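Local coordinates for CRISPR system Cmr subunit Cmr6 (Pyrococcus furiosus, PDB 4W8V), which binds RNA and, with Cmr1, caps the type III-B Cmr ribonucleoprotein, a CRISPR complex that targets invading nucleic acids, at residues D92-L97 with I125-I130; L62-L67 with T83-F88; A54-T59 with V142-A147; V205-R210 with K217-V222; S107-E112 with L226-V231. One frame throughout, in Å; residues are numbered along the deposited sequence.

Contact 1. Residues D92-L97 with I125-I130; sequences DPKEIL and IIDELI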
# COMPACT_ATOMS: atom_id res chain seq x y z
N ASP A 92 13.09 -14.99 7.36
CA ASP A 92 12.40 -15.07 8.64
C ASP A 92 12.54 -13.74 9.35
O ASP A 92 13.62 -13.41 9.84
CB ASP A 92 12.99 -16.20 9.49
CG ASP A 92 12.23 -16.41 10.80
OD1 ASP A 92 11.29 -15.65 11.10
OD2 ASP A 92 12.60 -17.35 11.53
N PRO A 93 11.46 -12.95 9.41
CA PRO A 93 11.54 -11.64 10.07
C PRO A 93 11.86 -11.77 11.55
O PRO A 93 12.67 -10.99 12.07
CB PRO A 93 10.14 -11.05 9.85
CG PRO A 93 9.26 -12.24 9.66
CD PRO A 93 10.10 -13.25 8.94
N LYS A 94 11.24 -12.74 12.22
CA LYS A 94 11.44 -12.96 13.65
C LYS A 94 12.92 -13.10 14.00
O LYS A 94 13.41 -12.45 14.92
CB LYS A 94 10.67 -14.20 14.10
CG LYS A 94 10.26 -14.19 15.55
CD LYS A 94 9.34 -13.01 15.84
CE LYS A 94 9.01 -12.93 17.32
NZ LYS A 94 8.34 -14.16 17.81
N GLU A 95 13.62 -13.93 13.25
CA GLU A 95 15.04 -14.19 13.46
C GLU A 95 15.89 -12.95 13.22
O GLU A 95 16.71 -12.57 14.07
CB GLU A 95 15.50 -15.33 12.55
N ILE A 96 15.70 -12.31 12.08
CA ILE A 96 16.55 -11.20 11.66
C ILE A 96 16.32 -9.92 12.48
O ILE A 96 17.26 -9.17 12.73
CB ILE A 96 16.35 -10.87 10.16
CG1 ILE A 96 16.45 -12.16 9.33
CG2 ILE A 96 17.37 -9.85 9.68
CD1 ILE A 96 16.56 -11.94 7.84
N LEU A 97 15.09 -9.69 12.91
CA LEU A 97 14.78 -8.48 13.66
C LEU A 97 14.67 -8.73 15.16
O LEU A 97 13.98 -7.99 15.87
CB LEU A 97 13.50 -7.84 13.15
CG LEU A 97 13.41 -7.63 11.64
CD1 LEU A 97 12.16 -6.86 11.32
CD2 LEU A 97 14.65 -6.92 11.11
N ILE A 125 4.95 -7.37 18.14
CA ILE A 125 4.40 -6.66 16.98
C ILE A 125 4.84 -7.33 15.67
O ILE A 125 4.07 -7.41 14.71
CB ILE A 125 4.82 -5.18 16.95
CG1 ILE A 125 4.37 -4.46 18.22
CG2 ILE A 125 4.24 -4.46 15.74
CD1 ILE A 125 4.70 -2.98 18.21
N ILE A 126 6.07 -7.80 15.66
CA ILE A 126 6.59 -8.59 14.54
C ILE A 126 5.66 -9.77 14.27
O ILE A 126 5.41 -10.12 13.11
CB ILE A 126 8.01 -9.10 14.83
CG1 ILE A 126 8.96 -7.93 15.06
CG2 ILE A 126 8.51 -9.97 13.69
CD1 ILE A 126 9.21 -7.13 13.82
N ASP A 127 5.12 -10.36 15.33
CA ASP A 127 4.23 -11.51 15.20
C ASP A 127 2.89 -11.12 14.59
O ASP A 127 2.36 -11.83 13.74
CB ASP A 127 4.01 -12.17 16.55
CG ASP A 127 5.24 -12.90 17.04
OD1 ASP A 127 6.00 -13.40 16.19
OD2 ASP A 127 5.44 -12.95 18.27
N GLU A 128 2.35 -9.99 15.01
CA GLU A 128 1.08 -9.52 14.47
C GLU A 128 1.24 -9.17 13.00
O GLU A 128 0.32 -9.36 12.21
CB GLU A 128 0.56 -8.33 15.27
CG GLU A 128 0.10 -8.69 16.68
CD GLU A 128 -0.92 -7.72 17.24
OE1 GLU A 128 -0.54 -6.57 17.53
OE2 GLU A 128 -2.10 -8.11 17.39
N LEU A 129 2.42 -8.66 12.65
CA LEU A 129 2.72 -8.28 11.27
C LEU A 129 2.97 -9.52 10.42
O LEU A 129 2.60 -9.56 9.25
CB LEU A 129 3.92 -7.34 11.19
CG LEU A 129 3.76 -5.95 11.79
CD1 LEU A 129 5.09 -5.25 11.92
CD2 LEU A 129 2.81 -5.13 10.94
N ILE A 130 3.63 -10.51 11.01
CA ILE A 130 3.74 -11.82 10.38
C ILE A 130 2.33 -12.35 10.07
O ILE A 130 2.08 -12.85 8.98
CB ILE A 130 4.52 -12.81 11.26
CG1 ILE A 130 6.01 -12.48 11.24
CG2 ILE A 130 4.32 -14.24 10.77
CD1 ILE A 130 6.84 -13.29 12.22

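Contact 2. Residues L62-L67 with T83-F88; sequences LTYYVL and TVQDAF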
# COMPACT_ATOMS: atom_id res chain seq x y z
N LEU A 62 5.32 0.58 4.13
CA LEU A 62 5.23 1.47 5.28
C LEU A 62 5.88 0.84 6.50
O LEU A 62 6.68 1.49 7.18
CB LEU A 62 3.76 1.80 5.57
CG LEU A 62 3.45 2.57 6.85
CD1 LEU A 62 4.16 3.89 6.89
CD2 LEU A 62 1.94 2.78 6.97
N THR A 63 5.55 -0.42 6.76
CA THR A 63 6.02 -1.07 7.97
C THR A 63 7.51 -1.41 7.92
O THR A 63 8.15 -1.49 8.96
CB THR A 63 5.22 -2.36 8.28
OG1 THR A 63 5.61 -3.39 7.36
CG2 THR A 63 3.72 -2.10 8.15
N TYR A 64 8.05 -1.63 6.73
CA TYR A 64 9.48 -1.93 6.63
C TYR A 64 10.26 -0.64 6.83
O TYR A 64 11.36 -0.65 7.35
CB TYR A 64 9.85 -2.54 5.28
CG TYR A 64 9.04 -3.74 4.88
CD1 TYR A 64 8.48 -4.58 5.83
CD2 TYR A 64 8.81 -4.02 3.54
CE1 TYR A 64 7.74 -5.66 5.46
CE2 TYR A 64 8.07 -5.11 3.16
CZ TYR A 64 7.54 -5.93 4.12
OH TYR A 64 6.80 -7.01 3.74
N TYR A 65 9.65 0.45 6.40
CA TYR A 65 10.23 1.77 6.54
C TYR A 65 10.33 2.17 8.00
O TYR A 65 11.37 2.64 8.47
CB TYR A 65 9.40 2.77 5.75
CG TYR A 65 9.89 4.19 5.77
CD1 TYR A 65 9.47 5.09 6.76
CD2 TYR A 65 10.75 4.65 4.79
CE1 TYR A 65 9.91 6.40 6.77
CE2 TYR A 65 11.21 5.96 4.80
CZ TYR A 65 10.78 6.84 5.78
OH TYR A 65 11.24 8.14 5.77
N VAL A 66 9.24 1.98 8.73
CA VAL A 66 9.19 2.32 10.14
C VAL A 66 10.13 1.41 10.95
O VAL A 66 10.88 1.88 11.81
CB VAL A 66 7.74 2.21 10.67
CG1 VAL A 66 7.72 2.10 12.18
CG2 VAL A 66 6.93 3.39 10.18
N LEU A 67 10.09 0.11 10.67
CA LEU A 67 10.86 -0.86 11.46
C LEU A 67 12.36 -0.75 11.22
O LEU A 67 13.16 -1.24 12.02
CB LEU A 67 10.39 -2.28 11.16
CG LEU A 67 9.16 -2.71 11.96
CD1 LEU A 67 8.70 -4.12 11.59
CD2 LEU A 67 9.46 -2.61 13.44
N THR A 83 17.12 -4.42 4.58
CA THR A 83 17.22 -5.56 5.48
C THR A 83 15.85 -5.97 6.01
O THR A 83 15.51 -7.14 5.99
CB THR A 83 18.15 -5.27 6.66
OG1 THR A 83 19.47 -5.06 6.17
CG2 THR A 83 18.15 -6.43 7.64
N VAL A 84 15.08 -5.01 6.51
CA VAL A 84 13.77 -5.31 7.07
C VAL A 84 12.84 -5.84 5.98
O VAL A 84 12.11 -6.81 6.19
CB VAL A 84 13.13 -4.07 7.75
CG1 VAL A 84 11.73 -4.40 8.28
CG2 VAL A 84 14.02 -3.54 8.87
N GLN A 85 12.89 -5.22 4.81
CA GLN A 85 12.04 -5.59 3.68
C GLN A 85 12.35 -7.02 3.23
O GLN A 85 11.44 -7.87 3.17
CB GLN A 85 12.23 -4.57 2.54
CG GLN A 85 11.60 -4.90 1.20
CD GLN A 85 12.33 -4.22 0.05
OE1 GLN A 85 13.42 -4.66 -0.35
NE2 GLN A 85 11.77 -3.15 -0.46
N ASP A 86 13.62 -7.30 2.98
CA ASP A 86 14.05 -8.64 2.55
C ASP A 86 13.70 -9.69 3.59
O ASP A 86 13.35 -10.81 3.23
CB ASP A 86 15.55 -8.68 2.26
CG ASP A 86 15.91 -7.99 0.96
OD1 ASP A 86 14.99 -7.61 0.21
OD2 ASP A 86 17.13 -7.84 0.68
N ALA A 87 13.81 -9.32 4.86
CA ALA A 87 13.51 -10.25 5.95
C ALA A 87 12.05 -10.64 5.97
O ALA A 87 11.71 -11.81 6.00
CB ALA A 87 13.90 -9.66 7.28
N PHE A 88 11.17 -9.65 5.96
CA PHE A 88 9.75 -9.95 5.99
C PHE A 88 9.30 -10.69 4.72
O PHE A 88 8.48 -11.60 4.80
CB PHE A 88 8.94 -8.68 6.17
CG PHE A 88 8.67 -8.35 7.61
CD1 PHE A 88 7.56 -8.89 8.26
CD2 PHE A 88 9.49 -7.48 8.31
CE1 PHE A 88 7.28 -8.59 9.58
CE2 PHE A 88 9.21 -7.18 9.64
CZ PHE A 88 8.10 -7.74 10.27

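Contact 3. Residues A54-T59 with V142-A147; sequences AIKGVT and VVFFDA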
# COMPACT_ATOMS: atom_id res chain seq x y z
N ALA A 54 -1.80 -4.08 -4.47
CA ALA A 54 -1.13 -2.79 -4.38
C ALA A 54 -1.36 -2.14 -3.01
O ALA A 54 -0.46 -1.52 -2.46
CB ALA A 54 -1.60 -1.86 -5.48
N ILE A 55 -2.57 -2.29 -2.45
CA ILE A 55 -2.84 -1.77 -1.11
C ILE A 55 -1.97 -2.50 -0.10
O ILE A 55 -1.37 -1.88 0.78
CB ILE A 55 -4.33 -1.91 -0.76
CG1 ILE A 55 -5.14 -0.94 -1.62
CG2 ILE A 55 -4.58 -1.61 0.73
CD1 ILE A 55 -6.55 -0.74 -1.18
N LYS A 56 -1.85 -3.82 -0.26
CA LYS A 56 -0.97 -4.63 0.59
C LYS A 56 0.50 -4.22 0.48
O LYS A 56 1.19 -4.12 1.48
CB LYS A 56 -1.12 -6.10 0.22
CG LYS A 56 -0.45 -7.04 1.19
CD LYS A 56 -0.62 -8.48 0.76
CE LYS A 56 -0.33 -9.40 1.93
NZ LYS A 56 -0.30 -10.84 1.57
N GLY A 57 0.97 -4.03 -0.74
CA GLY A 57 2.35 -3.63 -0.99
C GLY A 57 2.76 -2.32 -0.34
O GLY A 57 3.74 -2.27 0.41
N VAL A 58 2.02 -1.26 -0.62
CA VAL A 58 2.30 0.03 0.00
C VAL A 58 2.21 -0.04 1.54
O VAL A 58 2.98 0.62 2.24
CB VAL A 58 1.36 1.13 -0.54
CG1 VAL A 58 -0.10 0.86 -0.12
CG2 VAL A 58 1.83 2.51 -0.07
N THR A 59 1.30 -0.86 2.08
CA THR A 59 1.16 -1.01 3.53
C THR A 59 2.31 -1.83 4.13
O THR A 59 2.80 -1.50 5.19
CB THR A 59 -0.19 -1.67 3.92
OG1 THR A 59 -1.26 -0.89 3.40
CG2 THR A 59 -0.35 -1.74 5.42
N VAL A 142 -5.01 -11.90 6.90
CA VAL A 142 -5.83 -10.76 6.54
C VAL A 142 -5.95 -10.65 5.03
O VAL A 142 -4.98 -10.79 4.30
CB VAL A 142 -5.26 -9.44 7.12
CG1 VAL A 142 -6.05 -8.24 6.59
CG2 VAL A 142 -5.32 -9.46 8.64
N VAL A 143 -7.17 -10.43 4.57
CA VAL A 143 -7.44 -10.28 3.16
C VAL A 143 -7.38 -8.81 2.82
O VAL A 143 -8.03 -7.99 3.47
CB VAL A 143 -8.83 -10.85 2.80
CG1 VAL A 143 -9.18 -10.57 1.34
CG2 VAL A 143 -8.87 -12.34 3.09
N PHE A 144 -6.57 -8.47 1.82
CA PHE A 144 -6.52 -7.11 1.34
C PHE A 144 -7.38 -7.01 0.11
O PHE A 144 -6.92 -7.31 -1.00
CB PHE A 144 -5.09 -6.67 1.06
CG PHE A 144 -4.29 -6.42 2.29
CD1 PHE A 144 -3.64 -7.46 2.95
CD2 PHE A 144 -4.19 -5.13 2.81
CE1 PHE A 144 -2.92 -7.21 4.11
CE2 PHE A 144 -3.47 -4.88 3.95
CZ PHE A 144 -2.84 -5.92 4.61
N PHE A 145 -8.63 -6.57 0.31
CA PHE A 145 -9.59 -6.44 -0.77
C PHE A 145 -9.19 -5.36 -1.74
O PHE A 145 -8.44 -4.44 -1.40
CB PHE A 145 -11.00 -6.12 -0.25
CG PHE A 145 -11.62 -7.22 0.56
CD1 PHE A 145 -12.01 -8.40 -0.03
CD2 PHE A 145 -11.83 -7.05 1.92
CE1 PHE A 145 -12.58 -9.41 0.72
CE2 PHE A 145 -12.39 -8.04 2.68
CZ PHE A 145 -12.78 -9.23 2.08
N ASP A 146 -9.72 -5.47 -2.94
CA ASP A 146 -9.56 -4.42 -3.92
C ASP A 146 -10.32 -3.18 -3.47
O ASP A 146 -11.41 -3.26 -2.87
CB ASP A 146 -10.01 -4.92 -5.29
CG ASP A 146 -9.13 -6.07 -5.81
OD1 ASP A 146 -7.94 -5.86 -6.08
OD2 ASP A 146 -9.62 -7.20 -5.91
N ALA A 147 -9.73 -2.02 -3.75
CA ALA A 147 -10.38 -0.75 -3.48
C ALA A 147 -11.15 -0.35 -4.72
O ALA A 147 -10.57 -0.26 -5.80
CB ALA A 147 -9.38 0.30 -3.12
O HOH W 1 -2.16 -11.05 4.08

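Contact 4. Residues V205-R210 with K217-V222; sequences VAVGGR and KAFSLV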
# COMPACT_ATOMS: atom_id res chain seq x y z
N VAL A 205 -12.70 0.96 0.55
CA VAL A 205 -11.44 0.34 0.95
C VAL A 205 -11.69 -0.58 2.12
O VAL A 205 -12.34 -0.19 3.10
CB VAL A 205 -10.40 1.40 1.35
CG1 VAL A 205 -9.14 0.75 1.90
CG2 VAL A 205 -10.08 2.33 0.16
N ALA A 206 -11.20 -1.81 2.05
CA ALA A 206 -11.52 -2.79 3.08
C ALA A 206 -10.47 -3.86 3.28
O ALA A 206 -9.74 -4.22 2.36
CB ALA A 206 -12.86 -3.46 2.74
N VAL A 207 -10.42 -4.39 4.49
CA VAL A 207 -9.60 -5.55 4.81
C VAL A 207 -10.44 -6.53 5.62
O VAL A 207 -11.38 -6.13 6.28
CB VAL A 207 -8.32 -5.16 5.59
CG1 VAL A 207 -7.45 -4.22 4.77
CG2 VAL A 207 -8.66 -4.55 6.94
N GLY A 208 -10.11 -7.82 5.57
CA GLY A 208 -10.88 -8.83 6.26
C GLY A 208 -10.06 -9.90 6.96
O GLY A 208 -8.92 -10.17 6.58
N GLY A 209 -10.64 -10.52 7.98
CA GLY A 209 -9.98 -11.58 8.70
C GLY A 209 -10.81 -12.08 9.86
O GLY A 209 -11.80 -11.46 10.23
N ARG A 210 -10.40 -13.20 10.45
CA ARG A 210 -11.14 -13.78 11.56
C ARG A 210 -10.91 -12.98 12.83
O ARG A 210 -11.85 -12.66 13.55
CB ARG A 210 -10.73 -15.23 11.80
CG ARG A 210 -10.83 -16.12 10.58
CD ARG A 210 -9.58 -16.98 10.49
NE ARG A 210 -9.76 -18.15 9.64
CZ ARG A 210 -10.13 -19.34 10.08
NH1 ARG A 210 -10.38 -19.52 11.38
NH2 ARG A 210 -10.26 -20.35 9.24
N LYS A 217 -6.27 -3.31 13.12
CA LYS A 217 -4.93 -2.74 13.07
C LYS A 217 -4.48 -2.61 11.63
O LYS A 217 -3.93 -1.58 11.22
CB LYS A 217 -3.96 -3.60 13.87
CG LYS A 217 -4.28 -3.66 15.35
CD LYS A 217 -3.15 -4.30 16.12
CE LYS A 217 -3.52 -4.49 17.59
NZ LYS A 217 -2.43 -5.14 18.36
N ALA A 218 -4.73 -3.67 10.85
CA ALA A 218 -4.40 -3.71 9.44
C ALA A 218 -5.04 -2.54 8.70
O ALA A 218 -4.40 -1.87 7.88
CB ALA A 218 -4.85 -5.04 8.82
N PHE A 219 -6.30 -2.30 9.01
CA PHE A 219 -7.05 -1.22 8.40
C PHE A 219 -6.42 0.13 8.71
O PHE A 219 -6.41 1.04 7.88
CB PHE A 219 -8.51 -1.26 8.89
CG PHE A 219 -9.39 -0.26 8.19
CD1 PHE A 219 -9.81 -0.48 6.89
CD2 PHE A 219 -9.79 0.89 8.84
CE1 PHE A 219 -10.61 0.44 6.24
CE2 PHE A 219 -10.60 1.82 8.20
CZ PHE A 219 -11.01 1.59 6.90
N SER A 220 -5.88 0.25 9.91
CA SER A 220 -5.30 1.50 10.37
C SER A 220 -3.99 1.76 9.64
O SER A 220 -3.66 2.89 9.30
CB SER A 220 -5.08 1.47 11.88
OG SER A 220 -6.30 1.68 12.56
N LEU A 221 -3.25 0.70 9.38
CA LEU A 221 -2.05 0.81 8.59
C LEU A 221 -2.39 1.20 7.16
O LEU A 221 -1.71 2.02 6.56
CB LEU A 221 -1.26 -0.51 8.64
CG LEU A 221 -0.56 -0.78 9.97
CD1 LEU A 221 0.13 -2.13 9.94
CD2 LEU A 221 0.44 0.33 10.30
N VAL A 222 -3.47 0.65 6.62
CA VAL A 222 -3.86 0.93 5.24
C VAL A 222 -4.25 2.40 5.08
O VAL A 222 -3.86 3.06 4.11
CB VAL A 222 -5.02 0.01 4.82
CG1 VAL A 222 -5.76 0.55 3.60
CG2 VAL A 222 -4.50 -1.40 4.58

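Contact 5. Residues S107-E112 with L226-V231; sequences SRLCKE and LRDLGV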
# COMPACT_ATOMS: atom_id res chain seq x y z
N SER A 107 10.30 8.91 13.69
CA SER A 107 9.68 9.70 12.63
C SER A 107 8.21 9.83 12.96
O SER A 107 7.72 9.14 13.84
CB SER A 107 9.88 9.06 11.26
OG SER A 107 9.11 7.88 11.11
N ARG A 108 7.51 10.72 12.26
CA ARG A 108 6.07 10.81 12.41
C ARG A 108 5.42 9.47 12.08
O ARG A 108 4.58 8.98 12.82
CB ARG A 108 5.50 11.91 11.51
CG ARG A 108 4.07 12.31 11.80
CD ARG A 108 3.65 13.32 10.77
NE ARG A 108 3.93 12.82 9.43
CZ ARG A 108 3.05 12.15 8.70
NH1 ARG A 108 1.83 11.91 9.17
NH2 ARG A 108 3.39 11.72 7.48
N LEU A 109 5.86 8.87 10.97
CA LEU A 109 5.30 7.58 10.56
C LEU A 109 5.55 6.53 11.63
O LEU A 109 4.69 5.70 11.90
CB LEU A 109 5.90 7.14 9.22
CG LEU A 109 5.49 7.96 8.00
CD1 LEU A 109 6.16 7.41 6.74
CD2 LEU A 109 3.98 7.98 7.83
N CYS A 110 6.72 6.59 12.25
CA CYS A 110 7.03 5.70 13.36
C CYS A 110 6.10 5.93 14.55
O CYS A 110 5.61 4.98 15.14
CB CYS A 110 8.48 5.88 13.78
SG CYS A 110 8.97 4.78 15.11
N LYS A 111 5.85 7.20 14.89
CA LYS A 111 4.94 7.54 15.97
C LYS A 111 3.55 6.96 15.69
O LYS A 111 2.95 6.31 16.54
CB LYS A 111 4.82 9.06 16.17
CG LYS A 111 6.11 9.81 16.45
CD LYS A 111 6.49 9.77 17.91
CE LYS A 111 7.73 10.62 18.20
NZ LYS A 111 7.50 12.08 17.97
N GLU A 112 3.05 7.22 14.49
CA GLU A 112 1.73 6.76 14.07
C GLU A 112 1.63 5.24 14.13
O GLU A 112 0.62 4.69 14.54
CB GLU A 112 1.41 7.23 12.65
CG GLU A 112 1.19 8.72 12.51
CD GLU A 112 -0.24 9.12 12.80
OE1 GLU A 112 -0.80 8.65 13.82
OE2 GLU A 112 -0.82 9.89 12.01
N LEU A 226 -2.34 5.07 2.69
CA LEU A 226 -3.03 5.74 1.58
C LEU A 226 -2.94 7.26 1.69
O LEU A 226 -2.96 7.96 0.69
CB LEU A 226 -4.50 5.32 1.51
CG LEU A 226 -4.82 3.84 1.27
CD1 LEU A 226 -6.36 3.60 1.22
CD2 LEU A 226 -4.16 3.28 0.02
N ARG A 227 -2.88 7.76 2.91
CA ARG A 227 -2.79 9.20 3.13
C ARG A 227 -1.37 9.69 2.89
O ARG A 227 -1.17 10.67 2.19
CB ARG A 227 -3.22 9.53 4.56
CG ARG A 227 -3.37 11.00 4.88
CD ARG A 227 -3.69 11.17 6.36
NE ARG A 227 -2.57 10.75 7.19
CZ ARG A 227 -2.68 10.20 8.40
NH1 ARG A 227 -3.87 9.99 8.93
NH2 ARG A 227 -1.59 9.86 9.08
N ASP A 228 -0.38 8.99 3.43
CA ASP A 228 0.99 9.51 3.45
C ASP A 228 1.94 8.95 2.38
O ASP A 228 2.91 9.60 2.03
CB ASP A 228 1.60 9.31 4.85
CG ASP A 228 0.88 10.14 5.92
OD1 ASP A 228 0.10 11.05 5.56
OD2 ASP A 228 1.10 9.89 7.12
N LEU A 229 1.65 7.77 1.83
CA LEU A 229 2.52 7.20 0.79
C LEU A 229 1.87 7.21 -0.59
O LEU A 229 2.49 7.59 -1.58
CB LEU A 229 2.93 5.78 1.17
CG LEU A 229 3.70 5.71 2.50
CD1 LEU A 229 4.13 4.29 2.84
CD2 LEU A 229 4.91 6.62 2.44
N GLY A 230 0.61 6.79 -0.67
CA GLY A 230 -0.08 6.82 -1.94
C GLY A 230 -0.06 5.50 -2.69
O GLY A 230 0.82 4.65 -2.47
N VAL A 231 -1.04 5.32 -3.57
CA VAL A 231 -1.10 4.18 -4.47
C VAL A 231 -1.12 4.66 -5.90
O VAL A 231 -1.28 5.86 -6.17
CB VAL A 231 -2.34 3.30 -4.21
CG1 VAL A 231 -2.13 2.37 -3.03
CG2 VAL A 231 -3.57 4.19 -4.03

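Contact 1. Residues D92-L97 with I125-I130
Lys94 lies across the flank of helix 122-133, its methylenes passing Ile126 and its ammonium meeting the carboxylate of Asp127. Its chain starts with CG anti to the backbone N (chi1 -153°) and bends at chi2 and again at chi4, where the turn (-60°) carries NZ to 2.9 Å from Asp127 OD1. This is a salt bridge, and OD1 takes the ammonium on its syn lone pair, the one on the side of the other oxygen. A second, weak bond runs from Lys94 NZ to Asp127 OD2 at 3.2 Å, so one ammonium faces both carboxylate oxygens. Ahead of that charged end, Lys94 CD sits 3.8 Å from Ile126 CG2. The contact joins the short helix 93-96 to helix 122-133, both in the long helical region that the RAMP-family chain carries between helix 52-68 and strand 143-149 of its ferredoxin-like sheet. On the buried side the Pro93 ring and Ile130 cross obliquely, with ring atom CG 3.6 Å from Ile130 CG1 and nearly as close to its CD1. Leu97 and Ile126 instead meet at about a right angle through their outer methyls, Leu97 CD1 standing 3.9 Å from Ile126 CD1. Ile126 thus uses two branches, CG2 toward Lys94 and Pro93 and CD1 toward Leu97. Phe88 of helix 77-90 touches Pro93, Leu97 and Ile126 together. Asp92 takes the N-cap position of the short helix, its OD1 accepting a weak bond of 3.1 Å from Lys94 N.

Contact 2. Residues L62-L67 with T83-F88
The Tyr64 ring is covered on one face by the backbone of Gln85, whose CA lies 3.5 Å above the ring plane and is offset toward the rim. The two residues belong to a buried helix-helix pair of the RAMP fold: segments 62-67 and 83-88, of helices 52-68 and 77-90, run at 130° between their N-to-C directions, with axes 8.7 Å apart at closest approach. The approach of Gln85 is a CH-pi contact, its CA being 3.9 Å from the centroid of the Tyr64 ring. The Phe88 ring has the carbonyl O of Val84, one turn back in its own helix, in plane at its edge. The rings of Tyr64 and Phe88 are tilted by only 27° but slid apart, their centroids 5.5 Å from each other, so they overlap little. Tyr64 buries the most surface on its side. CG lies anti to the carbonyl carbon (chi1 -52°), and the ring lies against the 83-88 helix, Gln85 CA and Phe88 CB both on the same side of its plane, with CE1 3.3 Å from Phe88 CB. Its hydroxyl, also near Phe88 CB, is hydrogen-bonded to Arg60. Val84 packs beside it through CG1, which sits 3.7 Å from Tyr64 CA and also packs on CB of Leu67. Ile126 and Leu129 of helix 122-133 lie against both Leu67 and Phe88. Those two side chains cross at about a right angle, Leu67 CD1 resting 3.7 Å from Phe88 CE2.

Contact 3. Residues A54-T59 with V142-A147
In the ferredoxin-like core of this RAMP-family C-terminal part of Cmr6, helix 52-68 packs on one face of the four-stranded antiparallel sheet, and here it meets strand 143-149, an edge strand of that sheet within the chain. Phe144 and Lys56 carry most of the contact. The lysine chain is extended, with CG anti to the backbone N (chi1 -170°), and passes across the Phe144 ring at about a right angle to the phenylalanine side chain. Its methylene CG lies over one face, 3.9 Å from the centroid of the Phe144 ring and 22° off the normal, a CH-pi contact; CB and CE lie near CG and CE1 of the ring. Ile55 comes instead to the ring edge, its CG2 being 4.1 Å from Phe144 CD2, while its other branch reaches down the strand to put CD1 3.6 Å from Ala147 CB. Val222 of helix 212-228 packs against both Ile55 and Phe144, joining the second core helix to the pair. Beyond the ring, the Lys56 ammonium donates to the backbone O of Phe133 and makes a weak bond of 3.1 Å from NZ to a water. That water, in plane at the Phe144 edge, donates in turn to Val142 O. Within the helix, Ile55 O accepts both Thr59 N and, from the opposite face of the carbonyl plane, Thr59 OG1 at 2.8 Å.

Contact 4. Residues V205-R210 with K217-V222
Strand 205-209 and helix 217-222 run nearly antiparallel, at 154° between their directions, with the two axes 8.3 Å apart at closest approach and Val207 facing Phe219. They form the third-strand and second-helix step of the ferredoxin-like RAMP fold: the chain leaves strand 202-209, turns tightly, and returns as helix 212-228 over the same sheet face. Val205 and Val207, two residues apart on the strand, both point at the helix, while the CB of Ala206 between them points away. Val222 receives both valines. Its CG1 lies 3.8 Å from Val205 CG1 and its CG2 lies 4.1 Å from Val207 CG1, each pair of side chains sliding past in opposite directions. The second methyl of Val207 holds the crowded position between the backbone N and the carbonyl carbon (chi1 -61° for CG1), and from there CG2 meets the helix at Ala218 and Phe219, 3.8 Å from Phe219 CB and 4.3 Å from Ala218 CB. Phe219 leaves the helix beside the strand rather than straight at it. CG is anti to the backbone N (chi1 -174°), and the ring lies where Ile15 and Phe19 of strand 13-21 also touch it. Thr59 of helix 52-68 also packs on Val222. The Phe219 ring presents its edge to the strand backbone, with Val205 O close to the ring plane and 3.6 Å from Phe219 CE1.

Contact 5. Residues S107-E112 with L226-V231
Arg108 and Asp228 reach toward each other tip to tip, and salt bridges carry most of this surface contact. The Arg108 chain is extended from the backbone and then bends at chi3 (52°), and both terminal nitrogens of its guanidinium converge on one oxygen: NH1 donates to Asp228 OD2 at 3.0 Å, and NH2 makes a weak bond of the same length to that atom. The oxygen lies near the guanidinium plane, but the carboxylate is turned 72° from it, so OD2 is met from above its own plane. Arg227 holds the same carboxylate from its own helix, NE donating to Asp228 OD1 at 3.1 Å in a nearly straight bond (165°). Its NH2 also makes weak bonds, one to Asp228 OD2 and one of 3.0 Å to Glu112 OE2, whose carboxylate is turned only modestly from the guanidinium plane. This four-residue network links helix 108-116 to the C-terminal end of helix 212-228, the second helix of the ferredoxin-like core. It brings like charges close, with Arg108 NH1 4.0 Å from Arg227 NH2; Asp228 OD2, bonded to both arginines, probably offsets the repulsion. The other carboxylate oxygen of Glu112 pairs with Arg115. Van der Waals contact is slight: Leu109 slides past Asp228 in the opposite direction, its CD2 3.5 Å from Asp228 OD2. By capping, Ser107 OG takes the N-H of Cys110 at 2.9 Å and starts helix 108-116.

How the contacts relate
From the N terminus, helix 52-68 supplies the first segment of two contacts: its early part opens contact 3 and its later part opens contact 2, which closes first, after 15 intervening residues. Contact 1 follows in series, closing a 27-residue loop. Both lie within the span of contact 3, which closes only at strand 143-149, bringing the chain back from the helical region to the sheet. Contact 5 opens at 107-112, before contacts 1 and 3 have closed, and crosses both; it ends at 226-231, enclosing the short strand-to-helix step of contact 4. Contacts 3 and 4 share the sheet, 4 and 5 share helix 212-228, and helix 77-90 leads directly to helix 93-96, joining contacts 2 and 1.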